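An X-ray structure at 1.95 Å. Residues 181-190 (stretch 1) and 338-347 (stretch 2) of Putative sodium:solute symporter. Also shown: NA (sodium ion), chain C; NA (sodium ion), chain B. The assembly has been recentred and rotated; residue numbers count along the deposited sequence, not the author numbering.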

# COMPACT_ATOMS: atom_id res chain seq x y z
N THR A 181 -10.16 -2.52 12.42
CA THR A 181 -10.79 -2.02 11.20
C THR A 181 -10.27 -2.60 9.86
O THR A 181 -11.08 -2.88 8.95
CB THR A 181 -10.80 -0.46 11.10
OG1 THR A 181 -9.47 0.03 11.14
CG2 THR A 181 -11.63 0.16 12.23
N ASP A 182 -8.94 -2.72 9.73
CA ASP A 182 -8.30 -3.36 8.59
C ASP A 182 -8.78 -4.80 8.38
O ASP A 182 -8.90 -5.22 7.24
CB ASP A 182 -6.76 -3.44 8.65
CG ASP A 182 -6.06 -2.14 8.36
OD1 ASP A 182 -6.70 -1.18 7.92
OD2 ASP A 182 -4.80 -2.06 8.62
N VAL A 183 -9.02 -5.54 9.46
CA VAL A 183 -9.44 -6.94 9.37
C VAL A 183 -10.81 -6.99 8.75
O VAL A 183 -11.09 -7.82 7.86
CB VAL A 183 -9.45 -7.65 10.75
CG1 VAL A 183 -10.09 -9.04 10.72
CG2 VAL A 183 -8.04 -7.75 11.33
N ILE A 184 -11.68 -6.09 9.18
CA ILE A 184 -13.06 -6.06 8.68
C ILE A 184 -12.99 -5.60 7.22
O ILE A 184 -13.69 -6.13 6.34
CB ILE A 184 -13.96 -5.09 9.50
CG1 ILE A 184 -14.10 -5.55 10.96
CG2 ILE A 184 -15.34 -4.92 8.84
CD1 ILE A 184 -14.55 -4.43 11.90
N GLN A 185 -12.18 -4.56 6.98
CA GLN A 185 -12.13 -3.96 5.64
C GLN A 185 -11.46 -4.89 4.69
O GLN A 185 -11.88 -4.97 3.57
CB GLN A 185 -11.42 -2.61 5.64
CG GLN A 185 -12.18 -1.57 6.44
CD GLN A 185 -11.34 -0.44 6.87
OE1 GLN A 185 -10.11 -0.59 7.09
NE2 GLN A 185 -11.95 0.77 6.90
N GLY A 186 -10.44 -5.61 5.17
CA GLY A 186 -9.73 -6.61 4.38
C GLY A 186 -10.61 -7.76 3.91
O GLY A 186 -10.52 -8.24 2.75
N LEU A 187 -11.46 -8.20 4.80
CA LEU A 187 -12.31 -9.32 4.50
C LEU A 187 -13.50 -8.83 3.68
O LEU A 187 -13.99 -9.55 2.86
CB LEU A 187 -12.74 -10.05 5.77
CG LEU A 187 -11.55 -10.60 6.53
CD1 LEU A 187 -11.99 -11.11 7.88
CD2 LEU A 187 -10.85 -11.71 5.77
N LEU A 188 -13.92 -7.59 3.90
CA LEU A 188 -15.01 -7.00 3.12
C LEU A 188 -14.63 -6.78 1.66
O LEU A 188 -15.39 -7.09 0.79
CB LEU A 188 -15.46 -5.66 3.80
CG LEU A 188 -16.58 -4.90 3.10
CD1 LEU A 188 -17.84 -5.79 3.03
CD2 LEU A 188 -16.94 -3.60 3.82
N LEU A 189 -13.46 -6.23 1.38
CA LEU A 189 -13.03 -6.04 0.02
C LEU A 189 -12.79 -7.39 -0.66
O LEU A 189 -13.05 -7.52 -1.85
CB LEU A 189 -11.82 -5.10 -0.09
CG LEU A 189 -10.49 -5.62 0.41
CD1 LEU A 189 -9.84 -6.51 -0.69
CD2 LEU A 189 -9.55 -4.53 0.82
N SER A 190 -12.30 -8.38 0.08
CA SER A 190 -12.05 -9.75 -0.47
C SER A 190 -13.35 -10.44 -0.87
O SER A 190 -13.48 -10.90 -1.98
CB SER A 190 -11.28 -10.59 0.55
OG SER A 190 -9.96 -10.11 0.75
N ALA A 338 -13.74 0.42 1.93
CA ALA A 338 -12.90 -0.35 2.84
C ALA A 338 -11.46 -0.54 2.27
O ALA A 338 -10.48 -0.55 3.05
CB ALA A 338 -13.50 -1.69 3.18
N ALA A 339 -11.32 -0.73 0.94
CA ALA A 339 -9.98 -0.79 0.29
C ALA A 339 -9.18 0.51 0.47
O ALA A 339 -7.98 0.50 0.79
CB ALA A 339 -10.08 -1.18 -1.17
N ALA A 340 -9.85 1.64 0.28
CA ALA A 340 -9.24 2.96 0.44
C ALA A 340 -8.84 3.24 1.91
O ALA A 340 -7.66 3.55 2.20
CB ALA A 340 -10.21 3.96 -0.05
N GLN A 341 -9.80 3.11 2.83
CA GLN A 341 -9.63 3.42 4.23
C GLN A 341 -8.66 2.55 5.01
O GLN A 341 -7.98 3.03 5.88
CB GLN A 341 -10.99 3.45 4.91
CG GLN A 341 -11.83 4.62 4.41
CD GLN A 341 -13.23 4.67 4.99
OE1 GLN A 341 -13.90 3.64 5.14
NE2 GLN A 341 -13.70 5.90 5.31
N SER A 342 -8.60 1.25 4.74
CA SER A 342 -7.65 0.45 5.37
C SER A 342 -6.20 0.88 4.99
O SER A 342 -5.30 0.65 5.73
CB SER A 342 -7.87 -1.02 4.98
OG SER A 342 -7.96 -1.16 3.57
N SER A 343 -6.01 1.45 3.83
CA SER A 343 -4.66 1.91 3.39
C SER A 343 -4.36 3.30 3.95
O SER A 343 -3.25 3.55 4.46
CB SER A 343 -4.61 1.90 1.84
OG SER A 343 -4.61 0.54 1.38
N ILE A 344 -5.39 4.17 3.92
CA ILE A 344 -5.27 5.50 4.50
C ILE A 344 -4.98 5.47 6.04
O ILE A 344 -4.07 6.19 6.56
CB ILE A 344 -6.50 6.35 4.24
CG1 ILE A 344 -6.62 6.66 2.75
CG2 ILE A 344 -6.45 7.66 5.03
CD1 ILE A 344 -7.95 7.27 2.42
N SER A 345 -5.68 4.60 6.75
CA SER A 345 -5.53 4.58 8.19
C SER A 345 -4.11 4.11 8.55
O SER A 345 -3.47 4.68 9.46
CB SER A 345 -6.56 3.68 8.78
OG SER A 345 -6.27 2.32 8.41
N SER A 346 -3.62 3.07 7.88
CA SER A 346 -2.30 2.56 8.13
C SER A 346 -1.19 3.53 7.79
O SER A 346 -0.16 3.54 8.48
CB SER A 346 -2.00 1.27 7.32
OG SER A 346 -2.85 0.23 7.70
N SER A 347 -1.37 4.27 6.70
CA SER A 347 -0.40 5.25 6.27
C SER A 347 -0.36 6.42 7.29
O SER A 347 0.73 6.90 7.63
CB SER A 347 -0.73 5.81 4.86
OG SER A 347 -0.34 4.95 3.78
NA NA C . -5.04 0.18 8.02
NA NA B . -6.46 -0.91 1.73

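Where do the two helices come closest, residue to residue? The helices run roughly antiparallel, at 149° between their N-to-C directions, and their axes approach to 8.7 Å. Gln185 and Ala338 bury more area than any other residues of their respective stretches, and their CA atoms lie 4.6 Å apart. Both CA-to-CB bonds point toward the opposing helix, and Gln185 CB meets Ala338 CB at 3.4 Å. Ala338 has no side-chain atom beyond its CB, so the contact at this point is made by that methyl itself, and Leu188 adds a lighter apolar touch, its CD2 lying 4.0 Å from Ala338 CB.

Where does the rest of the Gln185 side chain go? With chi1 at m and chi2 at t, it extends along the neighbouring helix, reaching past Ala338 to the next turn. Gln185 NE2 packs 3.5 Å from Gln341 CB, while Gln185 OE1 comes within 3.1 Å of Ser342 CB. The amide does not hydrogen-bond to stretch 2: Gln185 OE1 is 3.3 Å from Ser342 N, but the angle is poor, and that backbone nitrogen already donates to Ala338 O at 3.1 Å within its own helix. Gln185 NE2 is satisfied elsewhere in the structure. This is therefore contact by packing, although the side chain is polar.

How does Asp182 join the helices without a hydrogen bond between them? It does so through a sodium ion, that of chain C. Its CA-to-CB bond points sideways, but the carboxylate comes nearer to stretch 2 and grips the NA of chain C with both oxygens, Asp182 OD1 at 2.1 Å and Asp182 OD2 at 2.3 Å. Stretch 2 supplies Ser342 O at 2.4 Å, Ser345 OG at 2.5 Å and Ser346 OG at 2.2 Å from the same NA. Shared coordination explains why Asp182 OD2 and Ser346 OG sit only 3.1 Å apart, and why Asp182 OD1 lies 3.2 Å from Ser342 O, a pairing of two acceptors that the cation makes tolerable.

What does Ser342 do beyond this site? Its backbone oxygen serves the chain C ion, whereas its hydroxyl, with chi1 at p, turns to the sodium of chain B: Ser342 OG lies 2.4 Å from that NA and also donates to Ala338 O at 2.6 Å. Ala339 O at 2.3 Å and Ser343 OG at 2.4 Å bind the same NA, along with two atoms from elsewhere in the structure. Nearby, Leu189 continues the apolar packing, with its CD2 3.9 Å from Ala339 CB.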